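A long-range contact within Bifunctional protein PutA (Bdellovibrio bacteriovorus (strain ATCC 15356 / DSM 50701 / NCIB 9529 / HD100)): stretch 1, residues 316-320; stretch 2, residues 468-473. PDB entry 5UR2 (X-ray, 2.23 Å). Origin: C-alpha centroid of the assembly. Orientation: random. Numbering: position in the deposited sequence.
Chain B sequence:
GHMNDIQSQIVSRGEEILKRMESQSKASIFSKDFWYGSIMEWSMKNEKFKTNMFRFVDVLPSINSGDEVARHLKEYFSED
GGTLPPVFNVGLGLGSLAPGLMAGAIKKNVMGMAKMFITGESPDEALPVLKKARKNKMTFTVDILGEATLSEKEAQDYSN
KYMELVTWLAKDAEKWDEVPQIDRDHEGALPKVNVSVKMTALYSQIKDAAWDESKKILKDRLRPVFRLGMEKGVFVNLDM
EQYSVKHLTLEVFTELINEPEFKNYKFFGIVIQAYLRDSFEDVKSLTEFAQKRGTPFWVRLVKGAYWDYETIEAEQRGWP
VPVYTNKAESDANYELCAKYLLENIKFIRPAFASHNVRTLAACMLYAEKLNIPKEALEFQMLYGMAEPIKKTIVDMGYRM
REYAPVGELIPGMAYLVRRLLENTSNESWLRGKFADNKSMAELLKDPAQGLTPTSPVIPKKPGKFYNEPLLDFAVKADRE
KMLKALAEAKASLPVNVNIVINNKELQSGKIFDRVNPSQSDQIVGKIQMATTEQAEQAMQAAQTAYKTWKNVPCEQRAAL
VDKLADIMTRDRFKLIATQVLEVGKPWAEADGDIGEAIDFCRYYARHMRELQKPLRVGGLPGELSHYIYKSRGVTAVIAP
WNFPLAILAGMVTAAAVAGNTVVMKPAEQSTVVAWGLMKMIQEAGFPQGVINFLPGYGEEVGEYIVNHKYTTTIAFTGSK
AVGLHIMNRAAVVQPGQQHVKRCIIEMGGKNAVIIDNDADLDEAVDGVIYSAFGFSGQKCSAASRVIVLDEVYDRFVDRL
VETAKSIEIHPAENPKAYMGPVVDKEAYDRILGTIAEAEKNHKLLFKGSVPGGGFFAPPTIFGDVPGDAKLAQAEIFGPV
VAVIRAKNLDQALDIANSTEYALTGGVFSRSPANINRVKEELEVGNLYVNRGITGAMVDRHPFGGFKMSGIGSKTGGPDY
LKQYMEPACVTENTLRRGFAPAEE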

# COMPACT_ATOMS: atom_id res chain seq x y z
N GLN B 316 -17.64 -17.40 -8.98
CA GLN B 316 -17.47 -17.24 -7.54
C GLN B 316 -16.87 -18.49 -6.90
O GLN B 316 -16.10 -18.39 -5.94
N ARG B 317 -17.22 -19.67 -7.41
CA ARG B 317 -16.71 -20.89 -6.81
C ARG B 317 -15.37 -21.34 -7.39
O ARG B 317 -14.76 -22.27 -6.85
N GLY B 318 -14.89 -20.68 -8.44
CA GLY B 318 -13.73 -21.19 -9.16
C GLY B 318 -13.99 -22.54 -9.81
O GLY B 318 -13.09 -23.37 -9.87
N TRP B 319 -15.21 -22.78 -10.25
CA TRP B 319 -15.55 -24.04 -10.90
C TRP B 319 -15.69 -23.82 -12.40
O TRP B 319 -15.91 -22.69 -12.86
N PRO B 320 -15.57 -24.88 -13.20
CA PRO B 320 -15.79 -24.74 -14.65
C PRO B 320 -17.20 -24.23 -14.91
O PRO B 320 -18.15 -24.57 -14.21
N GLU B 468 -8.71 -20.79 -3.61
CA GLU B 468 -8.78 -22.22 -3.88
C GLU B 468 -10.23 -22.69 -4.00
O GLU B 468 -11.05 -22.43 -3.09
N PRO B 469 -10.59 -23.41 -5.06
CA PRO B 469 -11.96 -23.95 -5.16
C PRO B 469 -12.24 -24.97 -4.08
O PRO B 469 -11.38 -25.78 -3.72
N LEU B 470 -13.46 -24.93 -3.55
CA LEU B 470 -13.87 -25.96 -2.61
C LEU B 470 -14.35 -27.19 -3.36
O LEU B 470 -14.66 -27.14 -4.55
N LEU B 471 -14.43 -28.30 -2.65
CA LEU B 471 -14.88 -29.53 -3.26
C LEU B 471 -16.37 -29.46 -3.61
O LEU B 471 -17.17 -28.80 -2.93
N ASP B 472 -16.73 -30.16 -4.69
CA ASP B 472 -18.13 -30.35 -5.10
C ASP B 472 -18.53 -31.75 -4.65
O ASP B 472 -18.20 -32.74 -5.31
N PHE B 473 -19.26 -31.85 -3.53
CA PHE B 473 -19.60 -33.18 -3.04
C PHE B 473 -20.73 -33.84 -3.83
O PHE B 473 -21.09 -34.99 -3.53

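One indole organizes this small contact, which buries 248 Å² in total. W319 takes the largest share, although its CA-to-CB bond runs sideways: chi1 near m (-70°) with chi2 at -5° carries the end of the ring nearer to the second stretch. There W319 NE1 donates a hydrogen bond to the backbone O of L470 at 3.0 Å, with an N-H...O angle of 146°. Because the acceptor lies near the ring plane, the same indole keeps a face free for packing. D472, pointing toward the first stretch with chi1 t, lays its CB over one face, 4.0 Å from the centroid of the W319 six-membered ring, a CH-pi contact. D472 OD1 is hydrogen-bonded to a residue just outside the stretches.

P469 covers the next largest area. P469 points toward the first stretch and sets its CB at the indole edge, 4.0 Å from W319 CD1, while its CG lies 3.5 Å from G318 O. G318 leaves the helix in a Schellman motif with positive phi, which favours glycine; a CB here would also sit tightly against the proline ring. One water links two backbone atoms across the contact: it donates to R317 O (2.7 Å) and accepts from L470 N (2.8 Å), bridging atoms 4.4 Å apart.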

# COMPACT_ATOMS: atom_id res chain seq x y z
CB GLN B 316 -18.81 -16.92 -6.87
CG GLN B 316 -19.33 -15.53 -7.10
CD GLN B 316 -20.53 -15.25 -6.23
OE1 GLN B 316 -20.97 -16.12 -5.47
NE2 GLN B 316 -21.07 -14.03 -6.33
CB ARG B 317 -17.76 -22.00 -6.93
CG ARG B 317 -18.96 -21.77 -6.02
CD ARG B 317 -19.92 -22.94 -6.06
NE ARG B 317 -21.06 -22.74 -5.18
CZ ARG B 317 -21.12 -23.20 -3.93
NH1 ARG B 317 -20.11 -23.88 -3.42
NH2 ARG B 317 -22.20 -22.98 -3.19
CB TRP B 319 -16.86 -24.61 -10.33
CG TRP B 319 -16.74 -25.12 -8.94
CD1 TRP B 319 -15.59 -25.20 -8.20
CD2 TRP B 319 -17.79 -25.63 -8.11
NE1 TRP B 319 -15.87 -25.74 -6.96
CE2 TRP B 319 -17.21 -26.01 -6.88
CE3 TRP B 319 -19.18 -25.81 -8.30
CZ2 TRP B 319 -17.96 -26.55 -5.82
CZ3 TRP B 319 -19.93 -26.35 -7.24
CH2 TRP B 319 -19.31 -26.71 -6.02
CB PRO B 320 -15.63 -26.18 -15.18
CG PRO B 320 -14.92 -26.93 -14.10
CD PRO B 320 -15.32 -26.28 -12.81
CB GLU B 468 -8.07 -22.98 -2.76
CG GLU B 468 -8.19 -24.49 -2.86
CD GLU B 468 -7.31 -25.10 -3.93
OE1 GLU B 468 -6.37 -24.43 -4.43
OE2 GLU B 468 -7.57 -26.26 -4.29
CB PRO B 469 -11.99 -24.61 -6.55
CG PRO B 469 -10.84 -24.04 -7.29
CD PRO B 469 -9.79 -23.69 -6.26
CB LEU B 470 -15.00 -25.46 -1.70
CG LEU B 470 -14.61 -24.24 -0.85
CD1 LEU B 470 -15.68 -23.91 0.18
CD2 LEU B 470 -13.25 -24.46 -0.20
CB LEU B 471 -14.63 -30.71 -2.32
CG LEU B 471 -13.21 -31.18 -2.08
CD1 LEU B 471 -13.17 -32.19 -0.93
CD2 LEU B 471 -12.65 -31.81 -3.36
CB ASP B 472 -18.26 -30.19 -6.61
CG ASP B 472 -19.71 -30.34 -7.10
OD1 ASP B 472 -20.64 -30.48 -6.28
OD2 ASP B 472 -19.92 -30.29 -8.33
CB PHE B 473 -19.92 -33.15 -1.54
CG PHE B 473 -18.68 -33.13 -0.66
CD1 PHE B 473 -17.79 -34.20 -0.69
CD2 PHE B 473 -18.41 -32.07 0.19
CE1 PHE B 473 -16.66 -34.20 0.10
CE2 PHE B 473 -17.28 -32.06 0.98
CZ PHE B 473 -16.40 -33.12 0.94
O HOH W 1 -15.49 -23.23 -4.45